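Local coordinates for sensor protein KdpD (Escherichia coli, PDB 4Y2F) that probably senses potassium supply as a membrane-associated histidine kinase, phosphorylating itself on histidine and passing the phosphoryl group to a partner response regulator, at residues Y6-A11 / E122-L127; S31-R36 / Q118-T123; L92-K97 / A131-T136; V104-G107 / Q111-I114. All blocks are in the same frame, centred on the assembly; numbering follows the deposited sequence.

In the fold
Along helix 115-142 come contact 2, with the 31-36 segment, contact 1, with helix 4-13, and contact 3, with strand 88-94. Contacts 1 and 2 have centres about 10 Å apart and touch, with Phe124 CZ 3.9 Å from Thr32 CG2. Contact 4 sits about 8 Å from contact 2, centre to centre. The two are tied by Gln118 NE2 and Leu112 O, 2.9 Å apart, a probable hydrogen bond. Contacts 3 and 4 are on opposite sides of the chain's centre, about 24 Å apart between centres. Contacts 1, 2 and 3 also touch the second subunit. Along the chain, contact 4 is nested inside the loops closed by the other three.

Contact 1. Residues Y6-A11 / E122-L127; sequences YEMSKA and ETFTLL
Met8 reaches across from helix 4-13 and lays its thioether end beside the ring of Phe124. Its methyl CE comes to 3.4 Å from Phe124 CD2, and its sulfur SD is 3.6 Å from the same carbon. The sulfur stands 4.7 Å from the ring centroid and 62° off the ring normal. This is an oblique Met-aromatic contact. The chain of Met8 runs straight out from its helix, with CG anti to the backbone N (chi1 -175°), and then bends at its last torsion. The bend also brings CE to 4.0 Å from Leu127 CB.

Leu127 has a second neighbour in Ser9, whose CB is 4.2 Å from Leu127 CD1. The hydroxyl of Ser9 turns back to its own helix. OG donates to Tyr6 O at 2.8 Å, and that carbonyl also takes the backbone N of Lys10.

The two helix segments run nearly parallel, 14° apart, with axes 10.7 Å from each other. Further out, Phe124 meets Phe33 of helix 18-33 edge-to-face, and Phe28 of that helix packs on Met8. Leu126 of the second subunit packs on both Ser9 and Leu127, so these two residues also form part of the interface between the subunits.

No hydrogen bond crosses between the segments. Their cohesion is therefore apolar and sulfur-aromatic, and the one hydroxyl among the touching side chains is satisfied within its own helix.

Contact 2. Residues S31-R36 / Q118-T123; sequences STFHAR and QRLLET
The ring of Phe33 has Leu121 CD1 over one face and Thr32 CG2 over the other. CD1 lies 4.0 Å from the ring centroid and 20° off the normal, a CH-pi contact offset toward the rim. Thr32 CG2 sits 3.6 Å from the ring plane, on the opposite face, also toward the rim. The methyls of Leu121 and Thr32 thus hold the ring between them. Leu120 comes in obliquely at the ring's far end, with CG 3.7 Å from Phe33 CZ.

This is the helical layer of a GAF domain, where the N- and C-terminal helices pack together beside an antiparallel sheet of order 2-1-5-4-3. Just after Phe33 the chain turns: His34 leaves helical geometry with a positive phi of 52°, and strand 35-42 follows. The ring lies between this turn and helix 115-142.

Leu120 and Leu121 both carry CG anti to the backbone N (chi1 180° in both). Being consecutive on the helix, they send their branches to different sides of the ring's tip. Leu121 goes on to pack on Leu90 of strand 88-94, which links the helices to the sheet. Leu120 instead turns toward Thr32, where CD2 is 4.2 Å from CG2 and the two side chains cross at about a right angle.

The polar end of Thr32 is held outside the contact, since OG1 is hydrogen-bonded to Asp4 OD2. The ring also presses on the helix backbone itself, with Phe33 CZ 3.5 Å from Leu121 CA.

Contact 3. Residues L92-K97 / A131-T136; sequences LKSGEK and ALERLT
Glu133 stretches from helix 115-142 to Ser94, at the tip of a beta hairpin in the GAF-domain sheet. From CB the chain runs fully extended, with CG anti to the backbone N (chi1 174°) and chi2 at -177°. CB and CG only span the gap, with no Ser94 atom within 4.2 Å, and the side chain also touches Tyr99 of strand 97-106. CD lies 3.7 Å from Ser94 OG. OE1 accepts the hydroxyl hydrogen of Ser94 OG at 2.8 Å. The donor comes from above the carboxylate plane, 37° out of it. Arg134 of the second subunit also approaches OE1, though only at long range.

OE2 accepts a hydrogen from a water at 2.9 Å. That water also donates to Ser94 O, at 2.7 Å. The carboxylate holds the Ser94 hydroxyl directly and its backbone carbonyl through the water. OE2 has a further partner in Lys137 NZ, one helical turn on, in a salt bridge. These positive neighbours would probably favour the charged carboxylate at this buried spot.

Ser94 opens the type II' turn that joins strands 88-94 and 97-106. Lys97 N bonds back to Ser94 O across the turn, and Ser94 N bonds to Lys97 O.

Two residues back, the apolar side of the strand meets the helix. Leu92 also lies against Val128 and Ala129, and its CD1 methyl touches Leu132 CD1 at 3.8 Å.

Contact 4. Residues V104-G107 / Q111-I114; sequences VEPG and QLMI
Leu112 pushes its CD2 methyl into the angle between Pro106 and Val104. The leucine has CG anti to the backbone N (chi1 179°). With chi2 at 65°, CD2 continues away from CA, so this branch is the one that reaches the strand. It lies against the proline ring, where Leu112 CD2 is 3.5 Å from Pro106 CG and also meets CB and CD of that ring. The CG distance is tighter than usual for two carbons. Leu112 CB joins in lower down, 3.8 Å from both Pro106 CB and Pro106 CG. The two side chains cross at about a right angle, and two carbons of the leucine thus meet three of the ring. Closure of the ring limits how far these atoms can move.

Val104 meets the same methyl, with its CG1 4.0 Å from Leu112 CD2. Its chi1 of -178° places CG1 beside the carbonyl carbon, in the direction of the next inward-facing residue, Pro106.

Here the last part of strand 97-106, a central strand of the GAF-domain sheet, meets the short helix 109-112 that leads into helix 115-142. Val104 and Pro106, two residues apart on the strand, point to the same side, toward the helix. Glu105, between them, points away, and its OE2 is hydrogen-bonded to Thr58 OG1.

Leu112 also packs on Leu121 of the long helix and on Gln88 of the neighbouring strand. Just beyond it the chain turns: Ile114 N bonds to Gln111 O at 3.3 Å, and Ile114 takes the N-cap position of helix 115-142.

Contact 1. Residues Y6-A11 / E122-L127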
loop_
_atom_site.group_PDB
_atom_site.type_symbol
_atom_site.label_atom_id
_atom_site.label_comp_id
_atom_site.label_asym_id
_atom_site.label_seq_id
_atom_site.Cartn_x
_atom_site.Cartn_y
_atom_site.Cartn_z
ATOM N N TYR A 6 8.289 -1.373 -3.941
ATOM C CA TYR A 6 8.548 0.051 -4.115
ATOM C C TYR A 6 8.515 0.444 -5.588
ATOM O O TYR A 6 7.938 1.478 -5.944
ATOM C CB TYR A 6 9.898 0.395 -3.487
ATOM C CG TYR A 6 10.386 1.794 -3.770
ATOM C CD1 TYR A 6 10.026 2.853 -2.952
ATOM C CD2 TYR A 6 11.225 2.050 -4.848
ATOM C CE1 TYR A 6 10.475 4.135 -3.203
ATOM C CE2 TYR A 6 11.675 3.326 -5.109
ATOM C CZ TYR A 6 11.300 4.364 -4.284
ATOM O OH TYR A 6 11.752 5.640 -4.536
ATOM N N GLU A 7 9.130 -0.363 -6.461
ATOM C CA GLU A 7 9.134 -0.023 -7.884
ATOM C C GLU A 7 7.733 -0.088 -8.476
ATOM O O GLU A 7 7.361 0.757 -9.304
ATOM C CB GLU A 7 10.101 -0.910 -8.669
ATOM C CG GLU A 7 11.573 -0.547 -8.472
ATOM C CD GLU A 7 11.917 0.864 -8.935
ATOM O OE1 GLU A 7 11.458 1.275 -10.024
ATOM O OE2 GLU A 7 12.646 1.563 -8.199
ATOM N N MET A 8 6.936 -1.076 -8.064
ATOM C CA MET A 8 5.559 -1.126 -8.529
ATOM C C MET A 8 4.770 0.072 -8.024
ATOM O O MET A 8 3.974 0.648 -8.770
ATOM C CB MET A 8 4.880 -2.432 -8.119
ATOM C CG MET A 8 3.461 -2.540 -8.708
ATOM S SD MET A 8 2.514 -3.992 -8.223
ATOM C CE MET A 8 2.278 -3.681 -6.473
ATOM N N SER A 9 5.012 0.495 -6.780
ATOM C CA SER A 9 4.292 1.652 -6.245
ATOM C C SER A 9 4.576 2.908 -7.063
ATOM O O SER A 9 3.675 3.727 -7.297
ATOM C CB SER A 9 4.628 1.868 -4.763
ATOM O OG SER A 9 5.813 2.632 -4.598
ATOM N N LYS A 10 5.821 3.080 -7.521
ATOM C CA LYS A 10 6.132 4.216 -8.383
ATOM C C LYS A 10 5.361 4.139 -9.690
ATOM O O LYS A 10 4.843 5.157 -10.174
ATOM C CB LYS A 10 7.633 4.272 -8.666
ATOM C CG LYS A 10 8.474 4.747 -7.491
ATOM C CD LYS A 10 9.957 4.448 -7.706
ATOM C CE LYS A 10 10.594 5.317 -8.777
ATOM N NZ LYS A 10 12.061 5.053 -8.878
ATOM N N ALA A 11 5.258 2.938 -10.266
ATOM C CA ALA A 11 4.551 2.779 -11.528
ATOM C C ALA A 11 3.044 2.936 -11.341
ATOM O O ALA A 11 2.366 3.512 -12.201
ATOM C CB ALA A 11 4.892 1.423 -12.137
ATOM N N GLU A 122 0.155 -10.777 -0.935
ATOM C CA GLU A 122 -0.940 -10.030 -0.331
ATOM C C GLU A 122 -0.631 -8.541 -0.271
ATOM O O GLU A 122 -1.514 -7.707 -0.520
ATOM C CB GLU A 122 -1.271 -10.572 1.049
ATOM C CG GLU A 122 -2.417 -9.795 1.660
ATOM C CD GLU A 122 -2.920 -10.410 2.921
ATOM O OE1 GLU A 122 -3.714 -11.366 2.833
ATOM O OE2 GLU A 122 -2.503 -9.945 3.998
ATOM N N THR A 123 0.612 -8.183 0.043
ATOM C CA THR A 123 0.982 -6.775 0.065
ATOM C C THR A 123 0.869 -6.175 -1.326
ATOM O O THR A 123 0.388 -5.045 -1.484
ATOM C CB THR A 123 2.398 -6.617 0.604
ATOM O OG1 THR A 123 2.490 -7.229 1.901
ATOM C CG2 THR A 123 2.746 -5.148 0.742
ATOM N N PHE A 124 1.274 -6.927 -2.356
ATOM C CA PHE A 124 1.101 -6.444 -3.724
ATOM C C PHE A 124 -0.369 -6.158 -4.028
ATOM O O PHE A 124 -0.703 -5.090 -4.562
ATOM C CB PHE A 124 1.678 -7.454 -4.722
ATOM C CG PHE A 124 3.138 -7.264 -5.008
ATOM C CD1 PHE A 124 4.091 -7.508 -4.031
ATOM C CD2 PHE A 124 3.564 -6.847 -6.261
ATOM C CE1 PHE A 124 5.443 -7.326 -4.297
ATOM C CE2 PHE A 124 4.909 -6.672 -6.536
ATOM C CZ PHE A 124 5.848 -6.897 -5.552
ATOM N N THR A 125 -1.271 -7.090 -3.697
ATOM C CA THR A 125 -2.679 -6.866 -4.019
ATOM C C THR A 125 -3.253 -5.680 -3.253
ATOM O O THR A 125 -4.161 -5.005 -3.752
ATOM C CB THR A 125 -3.526 -8.119 -3.778
ATOM O OG1 THR A 125 -3.555 -8.446 -2.381
ATOM C CG2 THR A 125 -2.993 -9.306 -4.578
ATOM N N LEU A 126 -2.726 -5.395 -2.060
ATOM C CA LEU A 126 -3.187 -4.230 -1.317
ATOM C C LEU A 126 -2.792 -2.940 -2.028
ATOM O O LEU A 126 -3.599 -2.005 -2.124
ATOM C CB LEU A 126 -2.606 -4.270 0.091
ATOM C CG LEU A 126 -2.891 -3.105 1.023
ATOM C CD1 LEU A 126 -4.398 -2.862 1.127
ATOM C CD2 LEU A 126 -2.314 -3.443 2.372
ATOM N N LEU A 127 -1.571 -2.879 -2.558
ATOM C CA LEU A 127 -1.147 -1.684 -3.285
ATOM C C LEU A 127 -1.935 -1.520 -4.581
ATOM O O LEU A 127 -2.350 -0.404 -4.928
ATOM C CB LEU A 127 0.350 -1.758 -3.570
ATOM C CG LEU A 127 1.307 -1.624 -2.397
ATOM C CD1 LEU A 127 2.650 -1.354 -3.000
ATOM C CD2 LEU A 127 0.922 -0.476 -1.488
#

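Contact 2. Residues S31-R36 / Q118-T123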
loop_
_atom_site.group_PDB
_atom_site.type_symbol
_atom_site.label_atom_id
_atom_site.label_comp_id
_atom_site.label_asym_id
_atom_site.label_seq_id
_atom_site.Cartn_x
_atom_site.Cartn_y
_atom_site.Cartn_z
ATOM N N SER A 31 6.665 -10.708 -13.112
ATOM C CA SER A 31 8.100 -10.716 -12.883
ATOM C C SER A 31 8.436 -11.162 -11.461
ATOM O O SER A 31 9.290 -12.033 -11.260
ATOM C CB SER A 31 8.665 -9.323 -13.183
ATOM O OG SER A 31 9.960 -9.167 -12.649
ATOM N N THR A 32 7.774 -10.575 -10.457
ATOM C CA THR A 32 8.132 -10.845 -9.069
ATOM C C THR A 32 7.774 -12.269 -8.665
ATOM O O THR A 32 8.502 -12.899 -7.890
ATOM C CB THR A 32 7.403 -9.857 -8.157
ATOM O OG1 THR A 32 7.801 -8.524 -8.513
ATOM C CG2 THR A 32 7.695 -10.122 -6.684
ATOM N N PHE A 33 6.634 -12.783 -9.144
ATOM C CA PHE A 33 6.122 -14.067 -8.677
ATOM C C PHE A 33 6.234 -15.155 -9.725
ATOM O O PHE A 33 5.691 -16.247 -9.527
ATOM C CB PHE A 33 4.689 -13.909 -8.164
ATOM C CG PHE A 33 4.596 -12.991 -6.984
ATOM C CD1 PHE A 33 4.911 -13.463 -5.718
ATOM C CD2 PHE A 33 4.275 -11.647 -7.152
ATOM C CE1 PHE A 33 4.871 -12.628 -4.627
ATOM C CE2 PHE A 33 4.238 -10.806 -6.062
ATOM C CZ PHE A 33 4.539 -11.299 -4.796
ATOM N N HIS A 34 6.935 -14.889 -10.825
ATOM C CA HIS A 34 7.189 -15.896 -11.860
ATOM C C HIS A 34 5.893 -16.564 -12.298
ATOM O O HIS A 34 5.731 -17.793 -12.220
ATOM C CB HIS A 34 8.186 -16.933 -11.355
ATOM C CG HIS A 34 9.472 -16.333 -10.891
ATOM N ND1 HIS A 34 10.408 -15.828 -11.762
ATOM C CD2 HIS A 34 9.960 -16.132 -9.645
ATOM C CE1 HIS A 34 11.434 -15.351 -11.070
ATOM N NE2 HIS A 34 11.181 -15.524 -9.784
ATOM N N ALA A 35 4.965 -15.733 -12.763
ATOM C CA ALA A 35 3.592 -16.183 -12.966
ATOM C C ALA A 35 2.966 -15.415 -14.108
ATOM O O ALA A 35 3.402 -14.317 -14.454
ATOM C CB ALA A 35 2.754 -15.946 -11.707
ATOM N N ARG A 36 1.960 -16.013 -14.726
ATOM C CA ARG A 36 1.086 -15.252 -15.601
ATOM C C ARG A 36 -0.071 -14.731 -14.764
ATOM O O ARG A 36 -0.486 -15.361 -13.785
ATOM C CB ARG A 36 0.563 -16.143 -16.730
ATOM C CG ARG A 36 1.676 -16.787 -17.580
ATOM C CD ARG A 36 2.516 -15.761 -18.351
ATOM N NE ARG A 36 3.769 -16.323 -18.907
ATOM C CZ ARG A 36 3.896 -16.905 -20.106
ATOM N NH1 ARG A 36 2.830 -17.019 -20.894
ATOM N NH2 ARG A 36 5.094 -17.368 -20.532
ATOM N N GLN A 118 3.308 -15.916 -0.329
ATOM C CA GLN A 118 1.904 -15.526 -0.159
ATOM C C GLN A 118 1.762 -14.217 0.601
ATOM O O GLN A 118 0.916 -13.385 0.255
ATOM C CB GLN A 118 1.139 -16.637 0.566
ATOM C CG GLN A 118 0.951 -17.876 -0.323
ATOM C CD GLN A 118 0.017 -17.582 -1.465
ATOM O OE1 GLN A 118 -1.177 -17.346 -1.224
ATOM N NE2 GLN A 118 0.526 -17.565 -2.681
ATOM N N ARG A 119 2.568 -14.007 1.648
ATOM C CA ARG A 119 2.464 -12.762 2.398
ATOM C C ARG A 119 2.913 -11.581 1.545
ATOM O O ARG A 119 2.285 -10.513 1.582
ATOM C CB ARG A 119 3.275 -12.859 3.692
ATOM C CG ARG A 119 2.690 -13.873 4.678
ATOM C CD ARG A 119 3.350 -13.831 6.057
ATOM N NE ARG A 119 4.773 -14.171 6.045
ATOM C CZ ARG A 119 5.263 -15.398 6.219
ATOM N NH1 ARG A 119 4.452 -16.438 6.382
ATOM N NH2 ARG A 119 6.573 -15.594 6.199
ATOM N N LEU A 120 3.953 -11.772 0.728
ATOM C CA LEU A 120 4.394 -10.708 -0.173
ATOM C C LEU A 120 3.326 -10.409 -1.212
ATOM O O LEU A 120 3.025 -9.237 -1.498
ATOM C CB LEU A 120 5.718 -11.083 -0.841
ATOM C CG LEU A 120 6.212 -9.997 -1.795
ATOM C CD1 LEU A 120 6.529 -8.701 -1.033
ATOM C CD2 LEU A 120 7.443 -10.490 -2.533
ATOM N N LEU A 121 2.716 -11.459 -1.774
ATOM C CA LEU A 121 1.687 -11.257 -2.782
ATOM C C LEU A 121 0.494 -10.518 -2.201
ATOM O O LEU A 121 -0.112 -9.685 -2.885
ATOM C CB LEU A 121 1.275 -12.606 -3.360
ATOM C CG LEU A 121 0.192 -12.584 -4.450
ATOM C CD1 LEU A 121 0.582 -11.709 -5.622
ATOM C CD2 LEU A 121 -0.055 -14.030 -4.918
ATOM N N GLU A 122 0.155 -10.777 -0.935
ATOM C CA GLU A 122 -0.940 -10.030 -0.331
ATOM C C GLU A 122 -0.631 -8.541 -0.271
ATOM O O GLU A 122 -1.514 -7.707 -0.520
ATOM C CB GLU A 122 -1.271 -10.572 1.049
ATOM C CG GLU A 122 -2.417 -9.795 1.660
ATOM C CD GLU A 122 -2.920 -10.410 2.921
ATOM O OE1 GLU A 122 -3.714 -11.366 2.833
ATOM O OE2 GLU A 122 -2.503 -9.945 3.998
ATOM N N THR A 123 0.612 -8.183 0.043
ATOM C CA THR A 123 0.982 -6.775 0.065
ATOM C C THR A 123 0.869 -6.175 -1.326
ATOM O O THR A 123 0.388 -5.045 -1.484
ATOM C CB THR A 123 2.398 -6.617 0.604
ATOM O OG1 THR A 123 2.490 -7.229 1.901
ATOM C CG2 THR A 123 2.746 -5.148 0.742
#

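Contact 3. Residues L92-K97 / A131-T136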
loop_
_atom_site.group_PDB
_atom_site.type_symbol
_atom_site.label_atom_id
_atom_site.label_comp_id
_atom_site.label_asym_id
_atom_site.label_seq_id
_atom_site.Cartn_x
_atom_site.Cartn_y
_atom_site.Cartn_z
ATOM N N LEU A 92 -8.801 -7.936 -4.948
ATOM C CA LEU A 92 -8.029 -6.706 -4.764
ATOM C C LEU A 92 -8.828 -5.821 -3.819
ATOM O O LEU A 92 -9.713 -5.072 -4.246
ATOM C CB LEU A 92 -7.805 -6.029 -6.109
ATOM C CG LEU A 92 -7.147 -6.967 -7.119
ATOM C CD1 LEU A 92 -7.122 -6.345 -8.506
ATOM C CD2 LEU A 92 -5.729 -7.347 -6.675
ATOM N N LYS A 93 -8.521 -5.897 -2.526
ATOM C CA LYS A 93 -9.348 -5.287 -1.501
ATOM C C LYS A 93 -8.617 -4.147 -0.816
ATOM O O LYS A 93 -7.420 -4.244 -0.522
ATOM C CB LYS A 93 -9.716 -6.293 -0.412
ATOM C CG LYS A 93 -10.407 -7.525 -0.896
ATOM C CD LYS A 93 -10.765 -8.429 0.274
ATOM C CE LYS A 93 -11.878 -7.844 1.117
ATOM N NZ LYS A 93 -12.450 -8.871 2.053
ATOM N N SER A 94 -9.345 -3.076 -0.552
ATOM C CA SER A 94 -8.879 -2.031 0.346
ATOM C C SER A 94 -9.931 -1.911 1.434
ATOM O O SER A 94 -11.079 -1.542 1.154
ATOM C CB SER A 94 -8.692 -0.713 -0.390
ATOM O OG SER A 94 -8.313 0.290 0.528
ATOM N N GLY A 95 -9.551 -2.242 2.663
ATOM C CA GLY A 95 -10.547 -2.354 3.710
ATOM C C GLY A 95 -11.471 -3.517 3.406
ATOM O O GLY A 95 -11.033 -4.603 3.006
ATOM N N GLU A 96 -12.769 -3.277 3.555
ATOM C CA GLU A 96 -13.768 -4.302 3.282
ATOM C C GLU A 96 -14.247 -4.308 1.834
ATOM O O GLU A 96 -15.014 -5.200 1.456
ATOM C CB GLU A 96 -14.959 -4.147 4.234
ATOM C CG GLU A 96 -14.578 -3.965 5.705
ATOM C CD GLU A 96 -13.998 -5.217 6.354
ATOM O OE1 GLU A 96 -13.785 -6.230 5.652
ATOM O OE2 GLU A 96 -13.760 -5.188 7.580
ATOM N N LYS A 97 -13.796 -3.364 1.011
ATOM C CA LYS A 97 -14.285 -3.205 -0.352
ATOM C C LYS A 97 -13.342 -3.868 -1.343
ATOM O O LYS A 97 -12.122 -3.699 -1.268
ATOM C CB LYS A 97 -14.439 -1.729 -0.717
ATOM C CG LYS A 97 -15.879 -1.227 -0.652
ATOM C CD LYS A 97 -16.546 -1.640 0.649
ATOM C CE LYS A 97 -18.054 -1.472 0.583
ATOM N NZ LYS A 97 -18.733 -2.088 1.756
ATOM N N ALA A 131 -4.613 1.637 -5.635
ATOM C CA ALA A 131 -4.568 2.387 -6.889
ATOM C C ALA A 131 -5.925 2.379 -7.585
ATOM O O ALA A 131 -6.405 3.422 -8.046
ATOM C CB ALA A 131 -3.468 1.826 -7.793
ATOM N N LEU A 132 -6.560 1.208 -7.657
ATOM C CA LEU A 132 -7.904 1.105 -8.215
ATOM C C LEU A 132 -8.900 1.946 -7.427
ATOM O O LEU A 132 -9.754 2.615 -8.016
ATOM C CB LEU A 132 -8.339 -0.357 -8.207
ATOM C CG LEU A 132 -7.584 -1.243 -9.187
ATOM C CD1 LEU A 132 -8.051 -2.704 -9.038
ATOM C CD2 LEU A 132 -7.822 -0.745 -10.608
ATOM N N GLU A 133 -8.794 1.935 -6.094
ATOM C CA GLU A 133 -9.692 2.742 -5.268
ATOM C C GLU A 133 -9.523 4.226 -5.562
ATOM O O GLU A 133 -10.507 4.964 -5.678
ATOM C CB GLU A 133 -9.449 2.445 -3.782
ATOM C CG GLU A 133 -10.226 3.338 -2.799
ATOM C CD GLU A 133 -9.885 3.041 -1.342
ATOM O OE1 GLU A 133 -8.789 2.508 -1.080
ATOM O OE2 GLU A 133 -10.712 3.346 -0.458
ATOM N N ARG A 134 -8.274 4.674 -5.699
ATOM C CA ARG A 134 -8.020 6.076 -5.991
ATOM C C ARG A 134 -8.642 6.485 -7.321
ATOM O O ARG A 134 -9.323 7.513 -7.408
ATOM C CB ARG A 134 -6.518 6.346 -5.979
ATOM C CG ARG A 134 -6.190 7.789 -6.290
ATOM C CD ARG A 134 -4.703 8.044 -6.190
ATOM N NE ARG A 134 -3.959 7.319 -7.216
ATOM C CZ ARG A 134 -3.160 6.283 -6.977
ATOM N NH1 ARG A 134 -2.995 5.835 -5.735
ATOM N NH2 ARG A 134 -2.526 5.695 -7.983
ATOM N N LEU A 135 -8.420 5.691 -8.372
ATOM C CA LEU A 135 -8.948 6.060 -9.684
ATOM C C LEU A 135 -10.472 6.022 -9.709
ATOM O O LEU A 135 -11.111 6.915 -10.278
ATOM C CB LEU A 135 -8.380 5.147 -10.767
ATOM C CG LEU A 135 -6.900 5.290 -11.113
ATOM C CD1 LEU A 135 -6.570 4.373 -12.267
ATOM C CD2 LEU A 135 -6.553 6.726 -11.457
ATOM N N THR A 136 -11.066 4.988 -9.109
ATOM C CA THR A 136 -12.521 4.858 -9.099
ATOM C C THR A 136 -13.170 6.026 -8.370
ATOM O O THR A 136 -14.108 6.653 -8.879
ATOM C CB THR A 136 -12.903 3.531 -8.437
ATOM O OG1 THR A 136 -12.467 2.445 -9.261
ATOM C CG2 THR A 136 -14.419 3.449 -8.239
HETATM O O HOH W 1 -11.957 0.967 0.563
#

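Contact 4. Residues V104-G107 / Q111-I114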
loop_
_atom_site.group_PDB
_atom_site.type_symbol
_atom_site.label_atom_id
_atom_site.label_comp_id
_atom_site.label_asym_id
_atom_site.label_seq_id
_atom_site.Cartn_x
_atom_site.Cartn_y
_atom_site.Cartn_z
ATOM N N VAL A 104 -3.791 -15.448 -10.664
ATOM C CA VAL A 104 -2.340 -15.656 -10.710
ATOM C C VAL A 104 -2.072 -17.133 -10.979
ATOM O O VAL A 104 -2.426 -17.983 -10.149
ATOM C CB VAL A 104 -1.664 -15.221 -9.400
ATOM C CG1 VAL A 104 -0.170 -15.399 -9.499
ATOM C CG2 VAL A 104 -2.011 -13.762 -9.068
ATOM N N GLU A 105 -1.414 -17.424 -12.101
ATOM C CA GLU A 105 -1.067 -18.795 -12.471
ATOM C C GLU A 105 0.450 -18.923 -12.533
ATOM O O GLU A 105 1.064 -18.473 -13.510
ATOM C CB GLU A 105 -1.687 -19.161 -13.817
ATOM C CG GLU A 105 -1.518 -20.639 -14.102
ATOM C CD GLU A 105 -2.094 -21.047 -15.438
ATOM O OE1 GLU A 105 -2.769 -20.218 -16.092
ATOM O OE2 GLU A 105 -1.852 -22.207 -15.846
ATOM N N PRO A 106 1.088 -19.522 -11.531
ATOM C CA PRO A 106 2.556 -19.558 -11.505
ATOM C C PRO A 106 3.113 -20.679 -12.363
ATOM O O PRO A 106 2.472 -21.708 -12.587
ATOM C CB PRO A 106 2.843 -19.849 -10.029
ATOM C CG PRO A 106 1.698 -20.712 -9.595
ATOM C CD PRO A 106 0.493 -20.152 -10.332
ATOM N N GLY A 107 4.363 -20.516 -12.770
ATOM C CA GLY A 107 5.056 -21.619 -13.415
ATOM C C GLY A 107 5.276 -22.783 -12.473
ATOM O O GLY A 107 5.294 -23.944 -12.910
ATOM N N GLN A 111 6.244 -23.095 -5.440
ATOM C CA GLN A 111 7.008 -21.891 -5.141
ATOM C C GLN A 111 6.086 -20.736 -4.773
ATOM O O GLN A 111 6.317 -20.043 -3.774
ATOM C CB GLN A 111 7.849 -21.551 -6.373
ATOM C CG GLN A 111 8.691 -20.286 -6.240
ATOM C CD GLN A 111 9.143 -19.759 -7.594
ATOM O OE1 GLN A 111 8.334 -19.246 -8.370
ATOM N NE2 GLN A 111 10.429 -19.898 -7.890
ATOM N N LEU A 112 5.005 -20.535 -5.529
ATOM C CA LEU A 112 4.083 -19.450 -5.223
ATOM C C LEU A 112 3.438 -19.627 -3.859
ATOM O O LEU A 112 3.175 -18.638 -3.161
ATOM C CB LEU A 112 3.001 -19.382 -6.301
ATOM C CG LEU A 112 1.945 -18.289 -6.094
ATOM C CD1 LEU A 112 2.587 -16.928 -6.192
ATOM C CD2 LEU A 112 0.827 -18.425 -7.094
ATOM N N MET A 113 3.170 -20.866 -3.466
ATOM C CA MET A 113 2.434 -21.146 -2.240
ATOM C C MET A 113 3.315 -21.164 -0.995
ATOM O O MET A 113 2.795 -21.352 0.109
ATOM C CB MET A 113 1.653 -22.452 -2.369
ATOM C CG MET A 113 0.605 -22.442 -3.504
ATOM S SD MET A 113 -0.510 -20.996 -3.558
ATOM C CE MET A 113 -1.349 -21.177 -1.987
ATOM N N ILE A 114 4.621 -20.949 -1.149
ATOM C CA ILE A 114 5.470 -20.746 0.036
ATOM C C ILE A 114 4.865 -19.621 0.870
ATOM O O ILE A 114 4.544 -18.545 0.319
ATOM C CB ILE A 114 6.900 -20.374 -0.399
ATOM C CG1 ILE A 114 7.590 -21.573 -1.062
ATOM C CG2 ILE A 114 7.702 -19.833 0.806
ATOM C CD1 ILE A 114 8.940 -21.240 -1.660
#